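1,3-alpha-isomaltosidase (Kribbella flavida DSM 17836, PDB 5X3I) hydrolyses the alpha-1,3-glucosidic linkages of the cyclic tetrasaccharide cyclobis-(1-6)-alpha-nigerosyl to give isomaltose, inside the cell. Local coordinates at residues A[39-47]-A[137-145]; A[238-248]-A[260-271]. The protein carries 1 engineered substitution. One frame throughout, in Å; residues are numbered along the deposited sequence.

Interaction 1: A[39-47]-A[137-145]; sequences QRVPVLPLA and FEVSPAVWT
Val139 lies over one face of the Arg40 guanidinium. Its CB sits 3.5 Å from the guanidinium plane, over the centre, and CG2 comes 3.4 Å from Arg40 NE. The same CG2 meets Pro45 CD, so one methyl touches both the arginine and the proline ring. Two backbone bonds follow. Ala142 N donates to Pro45 O (3.1 Å), and Ala47 N donates to Ala142 O at 2.9 Å. They make a single bridge between Leu46 and Ala142. It lies where the chain leaves strand 130-139, at the edge of a sheet with 119-127, for strand 143-145, at the edge of the next sheet beside 159-167. The bridge thus links the N-terminal and galactose mutarotase-like domains. Around it the touches are apolar. Leu44 CD1 reaches Ala142 CB (3.9 Å), Ala47 CB meets Val143 CG1, and Leu46 CD2 comes obliquely to the Trp144 ring.

Arg40 is fixed by its own segment. Its chain bends at chi3 (78°), which turns NE and NH2 side-on to Val43 O. Val43 O accepts from Arg40 NE at 3.0 Å and from Arg40 NH2 at 3.1 Å, in the guanidinium plane. NH1 is bonded to Tyr121 OH. Further out, Leu165 touches Leu44, Leu46, Ala142 and Trp144.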
loop_
_atom_site.group_PDB
_atom_site.type_symbol
_atom_site.label_atom_id
_atom_site.label_comp_id
_atom_site.label_asym_id
_atom_site.label_seq_id
_atom_site.Cartn_x
_atom_site.Cartn_y
_atom_site.Cartn_z
ATOM N N GLN A 39 -10.516 -7.263 -24.735
ATOM C CA GLN A 39 -11.602 -7.660 -23.842
ATOM C C GLN A 39 -12.988 -7.120 -24.175
ATOM O O GLN A 39 -13.185 -6.375 -25.126
ATOM C CB GLN A 39 -11.270 -7.259 -22.399
ATOM C CG GLN A 39 -11.538 -5.806 -22.046
ATOM C CD GLN A 39 -11.366 -5.540 -20.554
ATOM O OE1 GLN A 39 -10.250 -5.339 -20.073
ATOM N NE2 GLN A 39 -12.470 -5.559 -19.816
ATOM N N ARG A 40 -13.939 -7.524 -23.346
ATOM C CA ARG A 40 -15.317 -7.073 -23.421
ATOM C C ARG A 40 -15.541 -5.936 -22.430
ATOM O O ARG A 40 -15.271 -6.088 -21.234
ATOM C CB ARG A 40 -16.253 -8.248 -23.138
ATOM C CG ARG A 40 -17.706 -7.893 -23.102
ATOM C CD ARG A 40 -18.561 -9.125 -23.069
ATOM N NE ARG A 40 -18.629 -9.746 -21.752
ATOM C CZ ARG A 40 -18.427 -11.039 -21.529
ATOM N NH1 ARG A 40 -18.123 -11.848 -22.529
ATOM N NH2 ARG A 40 -18.526 -11.523 -20.305
ATOM N N VAL A 41 -15.962 -4.779 -22.934
ATOM C CA VAL A 41 -16.220 -3.609 -22.096
ATOM C C VAL A 41 -17.669 -3.128 -22.137
ATOM O O VAL A 41 -18.147 -2.721 -23.189
ATOM C CB VAL A 41 -15.327 -2.438 -22.494
ATOM C CG1 VAL A 41 -15.519 -1.290 -21.527
ATOM C CG2 VAL A 41 -13.871 -2.873 -22.534
ATOM N N PRO A 42 -18.376 -3.166 -21.000
ATOM C CA PRO A 42 -17.966 -3.747 -19.723
ATOM C C PRO A 42 -18.029 -5.255 -19.788
ATOM O O PRO A 42 -18.649 -5.801 -20.697
ATOM C CB PRO A 42 -18.994 -3.195 -18.738
ATOM C CG PRO A 42 -20.194 -2.957 -19.564
ATOM C CD PRO A 42 -19.682 -2.498 -20.893
ATOM N N VAL A 43 -17.374 -5.914 -18.845
ATOM C CA VAL A 43 -17.397 -7.357 -18.787
ATOM C C VAL A 43 -18.807 -7.835 -18.462
ATOM O O VAL A 43 -19.271 -8.816 -19.022
ATOM C CB VAL A 43 -16.402 -7.889 -17.747
ATOM C CG1 VAL A 43 -16.429 -9.396 -17.717
ATOM C CG2 VAL A 43 -15.002 -7.385 -18.059
ATOM N N LEU A 44 -19.484 -7.120 -17.568
ATOM C CA LEU A 44 -20.860 -7.436 -17.195
ATOM C C LEU A 44 -21.788 -6.255 -17.490
ATOM O O LEU A 44 -22.034 -5.421 -16.630
ATOM C CB LEU A 44 -20.943 -7.814 -15.715
ATOM C CG LEU A 44 -22.318 -8.205 -15.166
ATOM C CD1 LEU A 44 -22.829 -9.442 -15.857
ATOM C CD2 LEU A 44 -22.249 -8.426 -13.658
ATOM N N PRO A 45 -22.305 -6.181 -18.719
ATOM C CA PRO A 45 -23.165 -5.057 -19.105
ATOM C C PRO A 45 -24.534 -5.147 -18.460
ATOM O O PRO A 45 -25.017 -6.250 -18.223
ATOM C CB PRO A 45 -23.280 -5.199 -20.628
ATOM C CG PRO A 45 -22.291 -6.252 -21.011
ATOM C CD PRO A 45 -22.121 -7.127 -19.825
ATOM N N LEU A 46 -25.142 -4.007 -18.163
ATOM C CA LEU A 46 -26.536 -3.997 -17.745
ATOM C C LEU A 46 -27.409 -4.299 -18.953
ATOM O O LEU A 46 -27.040 -3.979 -20.080
ATOM C CB LEU A 46 -26.923 -2.652 -17.133
ATOM C CG LEU A 46 -26.168 -2.243 -15.867
ATOM C CD1 LEU A 46 -26.700 -0.931 -15.322
ATOM C CD2 LEU A 46 -26.272 -3.330 -14.825
ATOM N N ALA A 47 -28.552 -4.934 -18.724
ATOM C CA ALA A 47 -29.538 -5.095 -19.785
ATOM C C ALA A 47 -29.888 -3.724 -20.340
ATOM O O ALA A 47 -30.200 -2.808 -19.588
ATOM C CB ALA A 47 -30.780 -5.804 -19.269
ATOM N N PHE A 137 -17.818 -17.476 -27.068
ATOM C CA PHE A 137 -17.943 -16.712 -25.836
ATOM C C PHE A 137 -19.415 -16.421 -25.580
ATOM O O PHE A 137 -20.205 -16.326 -26.516
ATOM C CB PHE A 137 -17.157 -15.402 -25.910
ATOM C CG PHE A 137 -15.721 -15.571 -26.306
ATOM C CD1 PHE A 137 -15.301 -15.246 -27.584
ATOM C CD2 PHE A 137 -14.788 -16.045 -25.401
ATOM C CE1 PHE A 137 -13.977 -15.394 -27.955
ATOM C CE2 PHE A 137 -13.462 -16.199 -25.765
ATOM C CZ PHE A 137 -13.056 -15.872 -27.041
ATOM N N GLU A 138 -19.785 -16.285 -24.313
ATOM C CA GLU A 138 -21.152 -15.932 -23.970
ATOM C C GLU A 138 -21.183 -14.794 -22.965
ATOM O O GLU A 138 -20.364 -14.732 -22.053
ATOM C CB GLU A 138 -21.903 -17.144 -23.414
ATOM C CG GLU A 138 -23.377 -16.878 -23.156
ATOM C CD GLU A 138 -24.141 -18.121 -22.759
ATOM O OE1 GLU A 138 -25.386 -18.050 -22.691
ATOM O OE2 GLU A 138 -23.503 -19.167 -22.515
ATOM N N VAL A 139 -22.132 -13.886 -23.146
ATOM C CA VAL A 139 -22.343 -12.821 -22.185
ATOM C C VAL A 139 -23.835 -12.682 -21.875
ATOM O O VAL A 139 -24.670 -12.654 -22.776
ATOM C CB VAL A 139 -21.766 -11.492 -22.694
ATOM C CG1 VAL A 139 -22.348 -11.130 -24.054
ATOM C CG2 VAL A 139 -21.983 -10.386 -21.678
ATOM N N SER A 140 -24.151 -12.656 -20.587
ATOM C CA SER A 140 -25.510 -12.503 -20.096
ATOM C C SER A 140 -25.690 -11.166 -19.391
ATOM O O SER A 140 -24.991 -10.884 -18.421
ATOM C CB SER A 140 -25.862 -13.643 -19.143
ATOM O OG SER A 140 -25.618 -14.904 -19.735
ATOM N N PRO A 141 -26.630 -10.340 -19.868
ATOM C CA PRO A 141 -26.904 -9.024 -19.280
ATOM C C PRO A 141 -27.435 -9.120 -17.855
ATOM O O PRO A 141 -28.088 -10.096 -17.512
ATOM C CB PRO A 141 -27.965 -8.439 -20.213
ATOM C CG PRO A 141 -28.651 -9.629 -20.778
ATOM C CD PRO A 141 -27.581 -10.671 -20.942
ATOM N N ALA A 142 -27.154 -8.111 -17.041
ATOM C CA ALA A 142 -27.555 -8.130 -15.640
ATOM C C ALA A 142 -28.470 -6.968 -15.298
ATOM O O ALA A 142 -28.497 -5.962 -15.994
ATOM C CB ALA A 142 -26.329 -8.113 -14.734
ATOM N N VAL A 143 -29.225 -7.116 -14.218
ATOM C CA VAL A 143 -30.121 -6.063 -13.772
ATOM C C VAL A 143 -30.110 -5.897 -12.261
ATOM O O VAL A 143 -29.903 -6.856 -11.520
ATOM C CB VAL A 143 -31.587 -6.326 -14.210
ATOM C CG1 VAL A 143 -31.699 -6.420 -15.729
ATOM C CG2 VAL A 143 -32.128 -7.577 -13.542
ATOM N N TRP A 144 -30.371 -4.676 -11.819
ATOM C CA TRP A 144 -30.526 -4.376 -10.409
ATOM C C TRP A 144 -31.973 -4.556 -9.969
ATOM O O TRP A 144 -32.886 -3.998 -10.569
ATOM C CB TRP A 144 -30.075 -2.949 -10.110
ATOM C CG TRP A 144 -28.594 -2.739 -10.151
ATOM C CD1 TRP A 144 -27.880 -2.152 -11.146
ATOM C CD2 TRP A 144 -27.646 -3.110 -9.139
ATOM N NE1 TRP A 144 -26.545 -2.123 -10.819
ATOM C CE2 TRP A 144 -26.374 -2.710 -9.593
ATOM C CE3 TRP A 144 -27.750 -3.739 -7.895
ATOM C CZ2 TRP A 144 -25.214 -2.918 -8.847
ATOM C CZ3 TRP A 144 -26.601 -3.951 -7.160
ATOM C CH2 TRP A 144 -25.346 -3.540 -7.639
ATOM N N THR A 145 -32.170 -5.317 -8.904
ATOM C CA THR A 145 -33.500 -5.605 -8.390
ATOM C C THR A 145 -33.484 -5.640 -6.874
ATOM O O THR A 145 -32.457 -5.955 -6.274
ATOM C CB THR A 145 -34.020 -6.956 -8.907
ATOM O OG1 THR A 145 -35.266 -7.261 -8.281
ATOM C CG2 THR A 145 -33.029 -8.068 -8.598
#

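Interaction 2: A[238-248]-A[260-271]; sequences GFHVRTSRRTW and VALGDEPVVDLA
The Arg245 guanidinium lies flat over the backbone of Gly263, with Gly263 N 3.2 Å from its plane and over its centre. Water 2 sits at its edge, in plane. Trp248 carries Arg246 CG on one face, and its edge meets Val260 C and Ala261 N, the latter 3.9 Å from Trp248 CZ3. The Arg242 guanidinium has Ala271 CA over one face; its NE is salt-bridged to Glu287.

With chi1 at -67° and the chain extended to NE, Arg245 runs past Ala261 O, which CD approaches to 3.4 Å. Water 2 accepts from Arg245 NH1, donates to Ala261 O (2.8 Å) and bonds Thr243 OG1. That hydroxyl also accepts from Arg245 N in an ST turn. Cut back to an alanine here, the chain would probably leave Asp490 without its salt-bridge mate and water 2 without its NH1 donor.

On the face of Val241, Thr247, Val260 and Leu270, Val241 CG1 meets Val260 CG2 at 3.9 Å, and Val241 CG2 meets Leu270 CD1. Water 1 links Arg242 O to Asp269 N. Arg242 N bonds Asp269 O almost straight (170°), and Ala261 N bonds Arg246 O. His240 and Ala271 exchange two bonds as a hydrogen-bonded pair. Strands 237-241 and 267-274 pair in one sheet; the hairpin 247-252/255-261, between them in sequence, belongs to the other, in the beta-sandwich typical of the galactose mutarotase-like domain of family 31 glycosidases.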
loop_
_atom_site.group_PDB
_atom_site.type_symbol
_atom_site.label_atom_id
_atom_site.label_comp_id
_atom_site.label_asym_id
_atom_site.label_seq_id
_atom_site.Cartn_x
_atom_site.Cartn_y
_atom_site.Cartn_z
ATOM N N GLY A 238 -19.377 3.018 13.498
ATOM C CA GLY A 238 -18.571 2.608 12.369
ATOM C C GLY A 238 -19.031 1.277 11.820
ATOM O O GLY A 238 -19.763 0.550 12.477
ATOM N N PHE A 239 -18.581 0.952 10.617
ATOM C CA PHE A 239 -18.986 -0.281 9.959
ATOM C C PHE A 239 -17.802 -0.986 9.310
ATOM O O PHE A 239 -16.849 -0.354 8.889
ATOM C CB PHE A 239 -20.050 0.002 8.892
ATOM C CG PHE A 239 -19.531 0.795 7.723
ATOM C CD1 PHE A 239 -19.052 0.157 6.590
ATOM C CD2 PHE A 239 -19.505 2.174 7.766
ATOM C CE1 PHE A 239 -18.566 0.884 5.526
ATOM C CE2 PHE A 239 -19.019 2.905 6.704
ATOM C CZ PHE A 239 -18.548 2.255 5.582
ATOM N N HIS A 240 -17.899 -2.300 9.218
ATOM C CA HIS A 240 -16.959 -3.103 8.464
ATOM C C HIS A 240 -17.737 -4.071 7.589
ATOM O O HIS A 240 -18.470 -4.910 8.093
ATOM C CB HIS A 240 -16.022 -3.863 9.405
ATOM C CG HIS A 240 -15.204 -4.916 8.736
ATOM N ND1 HIS A 240 -14.865 -6.098 9.358
ATOM C CD2 HIS A 240 -14.636 -4.964 7.510
ATOM C CE1 HIS A 240 -14.139 -6.833 8.541
ATOM N NE2 HIS A 240 -13.979 -6.164 7.413
ATOM N N VAL A 241 -17.576 -3.959 6.280
ATOM C CA VAL A 241 -18.174 -4.939 5.389
ATOM C C VAL A 241 -17.289 -6.167 5.425
ATOM O O VAL A 241 -16.109 -6.070 5.067
ATOM C CB VAL A 241 -18.281 -4.424 3.957
ATOM C CG1 VAL A 241 -19.047 -5.409 3.100
ATOM C CG2 VAL A 241 -18.927 -3.043 3.933
ATOM N N ARG A 242 -17.803 -7.332 5.810
ATOM C CA ARG A 242 -16.822 -8.375 5.964
ATOM C C ARG A 242 -16.702 -9.127 4.657
ATOM O O ARG A 242 -17.348 -10.136 4.435
ATOM C CB ARG A 242 -17.251 -9.339 7.080
ATOM C CG ARG A 242 -17.502 -8.687 8.429
ATOM C CD ARG A 242 -18.190 -9.631 9.400
ATOM N NE ARG A 242 -18.137 -9.110 10.764
ATOM C CZ ARG A 242 -18.875 -9.558 11.773
ATOM N NH1 ARG A 242 -19.747 -10.539 11.572
ATOM N NH2 ARG A 242 -18.747 -9.023 12.983
ATOM N N THR A 243 -15.702 -8.726 3.894
ATOM C CA THR A 243 -15.339 -9.391 2.664
ATOM C C THR A 243 -13.923 -8.961 2.321
ATOM O O THR A 243 -13.518 -7.856 2.678
ATOM C CB THR A 243 -16.297 -9.013 1.517
ATOM O OG1 THR A 243 -15.946 -9.730 0.335
ATOM C CG2 THR A 243 -16.234 -7.530 1.236
ATOM N N SER A 244 -13.199 -9.794 1.588
ATOM C CA SER A 244 -11.998 -9.343 0.901
ATOM C C SER A 244 -12.259 -9.095 -0.594
ATOM O O SER A 244 -11.343 -8.781 -1.339
ATOM C CB SER A 244 -10.841 -10.314 1.112
ATOM O OG SER A 244 -11.183 -11.638 0.798
ATOM N N ARG A 245 -13.504 -9.268 -1.032
ATOM C CA ARG A 245 -13.865 -8.931 -2.410
ATOM C C ARG A 245 -13.928 -7.415 -2.578
ATOM O O ARG A 245 -14.004 -6.687 -1.609
ATOM C CB ARG A 245 -15.200 -9.579 -2.817
ATOM C CG ARG A 245 -15.135 -11.090 -2.893
ATOM C CD ARG A 245 -16.396 -11.737 -3.471
ATOM N NE ARG A 245 -16.245 -13.185 -3.449
ATOM C CZ ARG A 245 -16.588 -13.951 -2.422
ATOM N NH1 ARG A 245 -17.143 -13.417 -1.346
ATOM N NH2 ARG A 245 -16.394 -15.255 -2.483
ATOM N N ARG A 246 -13.866 -6.948 -3.818
ATOM C CA ARG A 246 -13.958 -5.526 -4.112
ATOM C C ARG A 246 -15.258 -4.920 -3.573
ATOM O O ARG A 246 -16.311 -5.561 -3.587
ATOM C CB ARG A 246 -13.836 -5.300 -5.623
ATOM C CG ARG A 246 -13.586 -3.856 -6.053
ATOM C CD ARG A 246 -13.021 -3.798 -7.477
ATOM N NE ARG A 246 -12.658 -2.449 -7.895
ATOM C CZ ARG A 246 -12.136 -2.149 -9.081
ATOM N NH1 ARG A 246 -11.920 -3.109 -9.976
ATOM N NH2 ARG A 246 -11.834 -0.892 -9.374
ATOM N N THR A 247 -15.154 -3.692 -3.076
ATOM C CA THR A 247 -16.298 -2.899 -2.640
ATOM C C THR A 247 -16.168 -1.476 -3.160
ATOM O O THR A 247 -15.051 -0.993 -3.354
ATOM C CB THR A 247 -16.423 -2.835 -1.108
ATOM O OG1 THR A 247 -15.214 -2.292 -0.554
ATOM C CG2 THR A 247 -16.694 -4.206 -0.519
ATOM N N TRP A 248 -17.302 -0.806 -3.352
ATOM C CA TRP A 248 -17.356 0.557 -3.891
ATOM C C TRP A 248 -18.193 1.467 -2.994
ATOM O O TRP A 248 -19.138 1.028 -2.357
ATOM C CB TRP A 248 -17.951 0.581 -5.298
ATOM C CG TRP A 248 -17.203 -0.148 -6.367
ATOM C CD1 TRP A 248 -16.362 0.394 -7.292
ATOM C CD2 TRP A 248 -17.274 -1.541 -6.658
ATOM N NE1 TRP A 248 -15.889 -0.583 -8.127
ATOM C CE2 TRP A 248 -16.436 -1.780 -7.760
ATOM C CE3 TRP A 248 -17.965 -2.613 -6.096
ATOM C CZ2 TRP A 248 -16.267 -3.045 -8.304
ATOM C CZ3 TRP A 248 -17.792 -3.865 -6.637
ATOM C CH2 TRP A 248 -16.953 -4.071 -7.730
ATOM N N VAL A 260 -21.037 -4.126 -3.172
ATOM C CA VAL A 260 -20.230 -5.261 -2.769
ATOM C C VAL A 260 -20.189 -6.394 -3.797
ATOM O O VAL A 260 -21.221 -6.971 -4.127
ATOM C CB VAL A 260 -20.756 -5.848 -1.450
ATOM C CG1 VAL A 260 -19.931 -7.044 -1.044
ATOM C CG2 VAL A 260 -20.768 -4.788 -0.367
ATOM N N ALA A 261 -18.997 -6.729 -4.282
ATOM C CA ALA A 261 -18.830 -7.897 -5.138
ATOM C C ALA A 261 -19.095 -9.164 -4.336
ATOM O O ALA A 261 -18.704 -9.256 -3.176
ATOM C CB ALA A 261 -17.442 -7.932 -5.743
ATOM N N LEU A 262 -19.761 -10.132 -4.960
ATOM C CA LEU A 262 -20.173 -11.353 -4.279
ATOM C C LEU A 262 -19.518 -12.587 -4.870
ATOM O O LEU A 262 -19.105 -12.593 -6.023
ATOM C CB LEU A 262 -21.700 -11.521 -4.341
ATOM C CG LEU A 262 -22.560 -10.461 -3.657
ATOM C CD1 LEU A 262 -24.025 -10.618 -4.054
ATOM C CD2 LEU A 262 -22.409 -10.562 -2.154
ATOM N N GLY A 263 -19.423 -13.629 -4.054
ATOM C CA GLY A 263 -19.080 -14.953 -4.527
ATOM C C GLY A 263 -20.356 -15.739 -4.793
ATOM O O GLY A 263 -21.360 -15.168 -5.191
ATOM N N ASP A 264 -20.311 -17.045 -4.575
ATOM C CA ASP A 264 -21.460 -17.912 -4.801
ATOM C C ASP A 264 -22.617 -17.686 -3.840
ATOM O O ASP A 264 -23.743 -18.072 -4.128
ATOM C CB ASP A 264 -21.034 -19.372 -4.718
ATOM C CG ASP A 264 -20.216 -19.796 -5.905
ATOM O OD1 ASP A 264 -20.304 -19.116 -6.946
ATOM O OD2 ASP A 264 -19.495 -20.805 -5.802
ATOM N N GLU A 265 -22.343 -17.085 -2.694
ATOM C CA GLU A 265 -23.371 -16.906 -1.688
ATOM C C GLU A 265 -23.851 -15.467 -1.683
ATOM O O GLU A 265 -23.075 -14.559 -1.416
ATOM C CB GLU A 265 -22.841 -17.306 -0.307
ATOM C CG GLU A 265 -23.862 -17.237 0.810
ATOM C CD GLU A 265 -23.275 -17.573 2.177
ATOM O OE1 GLU A 265 -23.896 -18.369 2.913
ATOM O OE2 GLU A 265 -22.200 -17.034 2.525
ATOM N N PRO A 266 -25.142 -15.252 -1.976
ATOM C CA PRO A 266 -25.682 -13.892 -2.029
ATOM C C PRO A 266 -25.925 -13.307 -0.639
ATOM O O PRO A 266 -27.049 -12.951 -0.303
ATOM C CB PRO A 266 -26.999 -14.071 -2.788
ATOM C CG PRO A 266 -27.435 -15.444 -2.439
ATOM C CD PRO A 266 -26.165 -16.264 -2.293
ATOM N N VAL A 267 -24.869 -13.207 0.160
ATOM C CA VAL A 267 -24.982 -12.685 1.516
ATOM C C VAL A 267 -23.925 -11.623 1.772
ATOM O O VAL A 267 -22.755 -11.821 1.449
ATOM C CB VAL A 267 -24.841 -13.809 2.563
ATOM C CG1 VAL A 267 -24.811 -13.236 3.972
ATOM C CG2 VAL A 267 -25.969 -14.812 2.422
ATOM N N VAL A 268 -24.338 -10.490 2.328
ATOM C CA VAL A 268 -23.397 -9.482 2.786
ATOM C C VAL A 268 -23.470 -9.383 4.305
ATOM O O VAL A 268 -24.505 -9.023 4.869
ATOM C CB VAL A 268 -23.663 -8.109 2.160
ATOM C CG1 VAL A 268 -22.782 -7.066 2.801
ATOM C CG2 VAL A 268 -23.414 -8.151 0.661
ATOM N N ASP A 269 -22.374 -9.742 4.961
ATOM C CA ASP A 269 -22.285 -9.644 6.409
ATOM C C ASP A 269 -21.674 -8.309 6.792
ATOM O O ASP A 269 -20.535 -8.009 6.439
ATOM C CB ASP A 269 -21.462 -10.792 6.992
ATOM C CG ASP A 269 -22.178 -12.125 6.917
ATOM O OD1 ASP A 269 -21.772 -12.971 6.090
ATOM O OD2 ASP A 269 -23.144 -12.332 7.685
ATOM N N LEU A 270 -22.439 -7.511 7.519
ATOM C CA LEU A 270 -22.034 -6.161 7.857
ATOM C C LEU A 270 -21.929 -6.000 9.365
ATOM O O LEU A 270 -22.894 -6.250 10.086
ATOM C CB LEU A 270 -23.021 -5.153 7.275
ATOM C CG LEU A 270 -22.788 -3.675 7.577
ATOM C CD1 LEU A 270 -21.604 -3.149 6.797
ATOM C CD2 LEU A 270 -24.040 -2.846 7.306
ATOM N N ALA A 271 -20.751 -5.607 9.845
ATOM C CA ALA A 271 -20.561 -5.374 11.270
ATOM C C ALA A 271 -20.768 -3.904 11.579
ATOM O O ALA A 271 -20.296 -3.037 10.853
ATOM C CB ALA A 271 -19.168 -5.836 11.725
HETATM O O HOH W 1 -20.042 -10.586 3.712
HETATM O O HOH W 2 -18.241 -10.642 -0.836
#

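Overall arrangement
From the N terminus, residues 39-47 come first. Interaction 1 closes when the chain comes back at 137-145, at the end of strand 130-139, and passes on into strand 143-145 of the next sheet. Interaction 2 closes a much shorter loop: 237-241 pairs with 267-274 outside the hairpin 247-252/255-261. The two contacts are in series, neither nested nor crossed. The centres of interactions 1 and 2 are 21 Å apart, and the two do not touch. Both reach one antiparallel sheet: strand 143-145 is at its edge, and strands 247-252 and 255-261 lie further across. Interaction 1 ties the N-terminal domain to that edge, while interaction 2 joins the sheet to its neighbour containing 237-241 and 267-274.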